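Local coordinates for protein racemase (Pseudovibrio sp. JE062, PDB 3MKC) that belongs, as a putative racemase, to the enolase superfamily, with a mandelate racemase-type N-terminal domain joined to a TIM-barrel-like C-terminal domain, at residues H65-I71 with D92-Q97; D136-L142 with L361-A367. All blocks are in the same frame, centred on the assembly; numbering follows the deposited sequence.

Contact 1: H65-I71 with D92-Q97; sequences HKWLTNI and DATQWQ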
loop_
_atom_site.group_PDB
_atom_site.type_symbol
_atom_site.label_atom_id
_atom_site.label_comp_id
_atom_site.label_asym_id
_atom_site.label_seq_id
_atom_site.Cartn_x
_atom_site.Cartn_y
_atom_site.Cartn_z
ATOM N N HIS A 65 31.388 -2.276 2.137
ATOM C CA HIS A 65 31.956 -1.966 0.840
ATOM C C HIS A 65 30.989 -1.165 -0.005
ATOM O O HIS A 65 29.902 -0.813 0.453
ATOM C CB HIS A 65 32.410 -3.247 0.119
ATOM C CG HIS A 65 31.335 -4.275 -0.060
ATOM N ND1 HIS A 65 30.356 -4.171 -1.026
ATOM C CD2 HIS A 65 31.102 -5.443 0.585
ATOM C CE1 HIS A 65 29.569 -5.230 -0.968
ATOM N NE2 HIS A 65 29.999 -6.018 0.000
ATOM N N LYS A 66 31.390 -0.880 -1.236
ATOM C CA LYS A 66 30.590 -0.071 -2.140
ATOM C C LYS A 66 29.119 -0.437 -2.228
ATOM O O LYS A 66 28.262 0.443 -2.286
ATOM C CB LYS A 66 31.187 -0.091 -3.549
ATOM C CG LYS A 66 30.425 0.801 -4.519
ATOM C CD LYS A 66 31.046 0.821 -5.896
ATOM C CE LYS A 66 30.244 1.715 -6.826
ATOM N NZ LYS A 66 30.830 1.746 -8.184
ATOM N N TRP A 67 28.827 -1.729 -2.235
ATOM C CA TRP A 67 27.448 -2.186 -2.361
ATOM C C TRP A 67 26.801 -2.655 -1.062
ATOM O O TRP A 67 25.648 -3.088 -1.067
ATOM C CB TRP A 67 27.382 -3.295 -3.410
ATOM C CG TRP A 67 27.872 -2.836 -4.758
ATOM C CD1 TRP A 67 27.232 -1.988 -5.617
ATOM C CD2 TRP A 67 29.129 -3.156 -5.373
ATOM N NE1 TRP A 67 28.013 -1.759 -6.725
ATOM C CE2 TRP A 67 29.181 -2.462 -6.601
ATOM C CE3 TRP A 67 30.213 -3.960 -5.005
ATOM C CZ2 TRP A 67 30.278 -2.546 -7.466
ATOM C CZ3 TRP A 67 31.305 -4.045 -5.865
ATOM C CH2 TRP A 67 31.327 -3.341 -7.082
ATOM N N LEU A 68 27.539 -2.568 0.045
ATOM C CA LEU A 68 27.019 -2.979 1.347
ATOM C C LEU A 68 27.191 -1.807 2.306
ATOM O O LEU A 68 28.095 -1.779 3.137
ATOM C CB LEU A 68 27.771 -4.218 1.858
ATOM C CG LEU A 68 27.313 -4.872 3.167
ATOM C CD1 LEU A 68 25.820 -5.063 3.156
ATOM C CD2 LEU A 68 28.020 -6.218 3.341
ATOM N N THR A 69 26.293 -0.842 2.173
ATOM C CA THR A 69 26.324 0.369 2.967
ATOM C C THR A 69 25.112 0.464 3.883
ATOM O O THR A 69 24.068 -0.128 3.608
ATOM C CB THR A 69 26.322 1.580 2.025
ATOM O OG1 THR A 69 27.289 1.368 0.988
ATOM C CG2 THR A 69 26.650 2.859 2.775
ATOM N N ASN A 70 25.254 1.191 4.985
ATOM C CA ASN A 70 24.127 1.382 5.879
ATOM C C ASN A 70 23.150 2.212 5.033
ATOM O O ASN A 70 23.567 3.138 4.339
ATOM C CB ASN A 70 24.562 2.155 7.129
ATOM C CG ASN A 70 23.398 2.493 8.026
ATOM O OD1 ASN A 70 22.636 3.417 7.746
ATOM N ND2 ASN A 70 23.237 1.728 9.105
ATOM N N ILE A 71 21.864 1.875 5.085
ATOM C CA ILE A 71 20.852 2.555 4.273
ATOM C C ILE A 71 20.754 4.071 4.467
ATOM O O ILE A 71 20.615 4.820 3.496
ATOM C CB ILE A 71 19.446 1.920 4.499
ATOM C CG1 ILE A 71 18.383 2.622 3.645
ATOM C CG2 ILE A 71 19.056 2.019 5.956
ATOM C CD1 ILE A 71 18.575 2.457 2.171
ATOM N N ASP A 92 21.745 2.286 -4.872
ATOM C CA ASP A 92 23.047 1.925 -5.414
ATOM C C ASP A 92 24.022 1.442 -4.348
ATOM O O ASP A 92 24.781 0.506 -4.574
ATOM C CB ASP A 92 23.665 3.123 -6.140
ATOM C CG ASP A 92 25.034 2.814 -6.701
ATOM O OD1 ASP A 92 25.127 1.987 -7.635
ATOM O OD2 ASP A 92 26.027 3.388 -6.202
ATOM N N ALA A 93 23.995 2.077 -3.179
ATOM C CA ALA A 93 24.927 1.731 -2.108
ATOM C C ALA A 93 24.565 0.505 -1.282
ATOM O O ALA A 93 25.359 0.059 -0.453
ATOM C CB ALA A 93 25.105 2.937 -1.182
ATOM N N THR A 94 23.387 -0.059 -1.517
ATOM C CA THR A 94 22.938 -1.209 -0.745
ATOM C C THR A 94 22.600 -2.434 -1.599
ATOM O O THR A 94 21.969 -3.367 -1.115
ATOM C CB THR A 94 21.687 -0.839 0.054
ATOM O OG1 THR A 94 20.675 -0.398 -0.860
ATOM C CG2 THR A 94 21.989 0.292 1.048
ATOM N N GLN A 95 23.019 -2.433 -2.858
ATOM C CA GLN A 95 22.721 -3.545 -3.754
ATOM C C GLN A 95 23.081 -4.933 -3.236
ATOM O O GLN A 95 22.392 -5.910 -3.549
ATOM C CB GLN A 95 23.422 -3.348 -5.093
ATOM C CG GLN A 95 22.932 -2.175 -5.899
ATOM C CD GLN A 95 23.690 -2.049 -7.196
ATOM O OE1 GLN A 95 23.572 -2.897 -8.079
ATOM N NE2 GLN A 95 24.489 -0.995 -7.314
ATOM N N TRP A 96 24.155 -5.038 -2.455
ATOM C CA TRP A 96 24.556 -6.352 -1.977
ATOM C C TRP A 96 23.478 -7.071 -1.174
ATOM O O TRP A 96 23.376 -8.294 -1.240
ATOM C CB TRP A 96 25.849 -6.282 -1.147
ATOM C CG TRP A 96 26.530 -7.622 -1.078
ATOM C CD1 TRP A 96 26.532 -8.495 -0.024
ATOM C CD2 TRP A 96 27.235 -8.279 -2.141
ATOM N NE1 TRP A 96 27.193 -9.656 -0.368
ATOM C CE2 TRP A 96 27.632 -9.549 -1.662
ATOM C CE3 TRP A 96 27.565 -7.919 -3.453
ATOM C CZ2 TRP A 96 28.342 -10.461 -2.452
ATOM C CZ3 TRP A 96 28.271 -8.829 -4.243
ATOM C CH2 TRP A 96 28.650 -10.084 -3.737
ATOM N N GLN A 97 22.668 -6.327 -0.426
ATOM C CA GLN A 97 21.616 -6.967 0.363
ATOM C C GLN A 97 20.279 -6.237 0.400
ATOM O O GLN A 97 19.411 -6.595 1.187
ATOM C CB GLN A 97 22.092 -7.196 1.807
ATOM C CG GLN A 97 22.537 -5.940 2.556
ATOM C CD GLN A 97 23.063 -6.247 3.961
ATOM O OE1 GLN A 97 23.449 -7.375 4.253
ATOM N NE2 GLN A 97 23.094 -5.232 4.824
HETATM O O HOH W 1 26.931 -0.793 -9.029
HETATM O O HOH W 2 22.484 -2.319 3.673
#

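Contact 2: D136-L142 with L361-A367; sequences DKVHPYL and LVDGGFA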
loop_
_atom_site.group_PDB
_atom_site.type_symbol
_atom_site.label_atom_id
_atom_site.label_comp_id
_atom_site.label_asym_id
_atom_site.label_seq_id
_atom_site.Cartn_x
_atom_site.Cartn_y
_atom_site.Cartn_z
ATOM N N ASP A 136 -10.693 16.505 -8.342
ATOM C CA ASP A 136 -11.106 17.327 -7.220
ATOM C C ASP A 136 -11.309 16.419 -6.002
ATOM O O ASP A 136 -11.282 16.886 -4.865
ATOM C CB ASP A 136 -12.371 18.121 -7.565
ATOM C CG ASP A 136 -13.614 17.283 -7.526
ATOM O OD1 ASP A 136 -13.619 16.199 -8.145
ATOM O OD2 ASP A 136 -14.592 17.718 -6.877
ATOM N N LYS A 137 -11.474 15.118 -6.246
ATOM C CA LYS A 137 -11.656 14.137 -5.170
ATOM C C LYS A 137 -11.233 12.727 -5.586
ATOM O O LYS A 137 -11.238 12.395 -6.770
ATOM C CB LYS A 137 -13.118 14.081 -4.729
ATOM C CG LYS A 137 -13.675 15.392 -4.184
ATOM C CD LYS A 137 -14.273 15.210 -2.793
ATOM C CE LYS A 137 -15.291 14.076 -2.762
ATOM N NZ LYS A 137 -15.842 13.848 -1.397
ATOM N N VAL A 138 -10.869 11.898 -4.614
ATOM C CA VAL A 138 -10.492 10.519 -4.907
ATOM C C VAL A 138 -11.385 9.578 -4.100
ATOM O O VAL A 138 -11.891 9.952 -3.041
ATOM C CB VAL A 138 -9.007 10.240 -4.574
ATOM C CG1 VAL A 138 -8.116 11.180 -5.374
ATOM C CG2 VAL A 138 -8.759 10.396 -3.080
ATOM N N HIS A 139 -11.585 8.363 -4.607
ATOM C CA HIS A 139 -12.432 7.382 -3.938
ATOM C C HIS A 139 -11.701 6.080 -3.694
ATOM O O HIS A 139 -11.252 5.418 -4.634
ATOM C CB HIS A 139 -13.683 7.104 -4.776
ATOM C CG HIS A 139 -14.490 8.326 -5.067
ATOM N ND1 HIS A 139 -14.117 9.254 -6.016
ATOM C CD2 HIS A 139 -15.622 8.803 -4.498
ATOM C CE1 HIS A 139 -14.983 10.251 -6.017
ATOM N NE2 HIS A 139 -15.906 10.003 -5.104
ATOM N N PRO A 140 -11.573 5.683 -2.425
ATOM C CA PRO A 140 -10.874 4.434 -2.139
ATOM C C PRO A 140 -11.843 3.270 -2.083
ATOM O O PRO A 140 -13.058 3.467 -2.047
ATOM C CB PRO A 140 -10.290 4.696 -0.771
ATOM C CG PRO A 140 -11.464 5.392 -0.096
ATOM C CD PRO A 140 -11.939 6.376 -1.172
ATOM N N TYR A 141 -11.308 2.058 -2.113
ATOM C CA TYR A 141 -12.156 0.896 -1.938
ATOM C C TYR A 141 -11.713 0.491 -0.543
ATOM O O TYR A 141 -10.542 0.661 -0.182
ATOM C CB TYR A 141 -11.886 -0.200 -2.981
ATOM C CG TYR A 141 -10.611 -1.005 -2.836
ATOM C CD1 TYR A 141 -10.465 -1.955 -1.825
ATOM C CD2 TYR A 141 -9.578 -0.867 -3.760
ATOM C CE1 TYR A 141 -9.325 -2.750 -1.742
ATOM C CE2 TYR A 141 -8.435 -1.658 -3.688
ATOM C CZ TYR A 141 -8.314 -2.597 -2.677
ATOM O OH TYR A 141 -7.187 -3.374 -2.599
ATOM N N LEU A 142 -12.644 0.018 0.267
ATOM C CA LEU A 142 -12.292 -0.365 1.624
ATOM C C LEU A 142 -12.217 -1.872 1.759
ATOM O O LEU A 142 -13.120 -2.589 1.331
ATOM C CB LEU A 142 -13.319 0.197 2.612
ATOM C CG LEU A 142 -13.508 1.713 2.543
ATOM C CD1 LEU A 142 -14.490 2.147 3.626
ATOM C CD2 LEU A 142 -12.170 2.415 2.727
ATOM N N LEU A 361 -13.572 11.016 5.364
ATOM C CA LEU A 361 -14.153 10.389 4.184
ATOM C C LEU A 361 -15.548 10.980 4.013
ATOM O O LEU A 361 -16.426 10.770 4.853
ATOM C CB LEU A 361 -14.237 8.877 4.384
ATOM C CG LEU A 361 -14.618 8.055 3.153
ATOM C CD1 LEU A 361 -13.518 8.170 2.106
ATOM C CD2 LEU A 361 -14.828 6.603 3.547
ATOM N N VAL A 362 -15.742 11.731 2.936
ATOM C CA VAL A 362 -17.026 12.372 2.669
ATOM C C VAL A 362 -17.690 11.811 1.417
ATOM O O VAL A 362 -17.129 11.883 0.324
ATOM C CB VAL A 362 -16.855 13.899 2.492
ATOM C CG1 VAL A 362 -18.195 14.539 2.181
ATOM C CG2 VAL A 362 -16.250 14.510 3.755
ATOM N N ASP A 363 -18.890 11.262 1.585
ATOM C CA ASP A 363 -19.633 10.687 0.469
ATOM C C ASP A 363 -18.762 9.639 -0.222
ATOM O O ASP A 363 -18.761 9.520 -1.448
ATOM C CB ASP A 363 -20.034 11.797 -0.512
ATOM C CG ASP A 363 -20.899 11.294 -1.656
ATOM O OD1 ASP A 363 -21.806 10.473 -1.409
ATOM O OD2 ASP A 363 -20.677 11.732 -2.807
ATOM N N GLY A 364 -18.017 8.886 0.586
ATOM C CA GLY A 364 -17.147 7.846 0.064
ATOM C C GLY A 364 -15.905 8.345 -0.653
ATOM O O GLY A 364 -15.271 7.588 -1.387
ATOM N N GLY A 365 -15.542 9.606 -0.441
ATOM C CA GLY A 365 -14.373 10.145 -1.111
ATOM C C GLY A 365 -13.577 11.139 -0.290
ATOM O O GLY A 365 -14.086 11.714 0.676
ATOM N N PHE A 366 -12.323 11.343 -0.682
ATOM C CA PHE A 366 -11.437 12.271 0.009
ATOM C C PHE A 366 -11.183 13.528 -0.806
ATOM O O PHE A 366 -11.078 13.475 -2.027
ATOM C CB PHE A 366 -10.096 11.601 0.314
ATOM C CG PHE A 366 -10.188 10.490 1.311
ATOM C CD1 PHE A 366 -10.684 10.727 2.591
ATOM C CD2 PHE A 366 -9.785 9.204 0.978
ATOM C CE1 PHE A 366 -10.779 9.703 3.524
ATOM C CE2 PHE A 366 -9.874 8.165 1.906
ATOM C CZ PHE A 366 -10.374 8.415 3.184
ATOM N N ALA A 367 -11.088 14.660 -0.118
ATOM C CA ALA A 367 -10.818 15.933 -0.768
ATOM C C ALA A 367 -9.307 16.082 -0.847
ATOM O O ALA A 367 -8.572 15.328 -0.212
ATOM C CB ALA A 367 -11.409 17.080 0.050
HETATM O O HOH W 3 -15.554 4.762 -1.639
#

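Contact 1: H65-I71 with D92-Q97
His65 and Trp96 meet edge to face where a type I beta turn, His65 to Leu68, packs on the junction of helices 83-93 and 95-98 in the N-terminal domain. The ring planes stand at 84°, with centroids 5.1 Å apart. The CE1-NE2 edge of His65 points at the five-membered ring of Trp96. His65 CG lies between its backbone N and carbonyl carbon (chi1 56°). This folds the ring back over the turn, where ND1 accepts a bond from Trp67 N.

Three hydrogen bonds join the segments, one of them from a side chain. Trp96 N donates to Trp67 O at 2.8 Å. Ala93 O takes Thr69 OG1 at 2.7 Å and, weakly, Thr69 N. The hydroxyl and amide of one threonine thus grip a single carbonyl.

Apolar contacts are few. The CB atoms of Trp67 and Leu68 both lie against Trp96 CB. Thr94 CG2 packs near Ile71, while its OG1 bonds back to Met90 O.

The Trp67 indole has the Gln95 amide at its edge, with the planes 85° apart. Gln95 NE2 also donates to a lone pair of Asp92 O at 3.1 Å. One water accepts from Trp67 NE1 at 2.7 Å and from Gln95 NE2 at 3.0 Å.

Contact 2: D136-L142 with L361-A367
Lys137 reaches across to the type I' turn Val362-Gly365 and donates from NZ to Val362 O at 2.9 Å. Its chain starts beside the backbone N (chi1 -61°) and bends at chi2 and chi3. The bends carry CD past the carbonyl of Phe366 and bring NZ over the turn. NZ and Gly365 N approach Val362 O from opposite faces of its plane. A second bond from NZ, to Gly365 O, is weak. His139 CD2 comes to 3.4 Å from Gly364 O.

Val138 and Phe366 form an antiparallel hydrogen-bonded pair. Phe366 N donates to Val138 O at 2.8 Å, and Val138 N to Phe366 O at 3.0 Å. On the same side of the sheet, Val138 CG2 touches Phe366 CB at 3.8 Å and lies at the ring's edge. Pro140 CG meets Phe366 CE2 at 3.8 Å. Leu361 holds CG anti to its backbone N (chi1 -171°). Its CD1 sits over one face of the Phe366 ring, 3.3 Å above the plane and offset toward the rim, and also touches Pro140.

A water donates to both Pro140 O and Gly364 O. Strand 137-143 runs parallel to 175-179 and 339-340. Strand 366-367 adds an antiparallel pairing. Val138 and Phe366 face helix 319-331, and the Phe366 ring also meets Tyr340.

The two contacts hold different elements, on opposite sides of the chain's centre. Their own centres are 40 Å apart and their nearest atoms about 27 Å apart. Both are partly buried. The centre of contact 1 is about 25 Å from the centre of the chain. The centre of contact 2 is about 16 Å from the centre of the chain. Contact 1 joins parts of the N-terminal domain only 21 residues apart at their closest ends. Contact 2 joins segments 219 residues apart at their closest ends, in the sheet of the barrel-like part. Contact 1 uses backbone bonds outside any sheet, a threonine hydroxyl and partly exposed or exposed aromatic rings. Contact 2 uses a strand pair with buried apolar side chains, and a lysine bonded to a turn carbonyl.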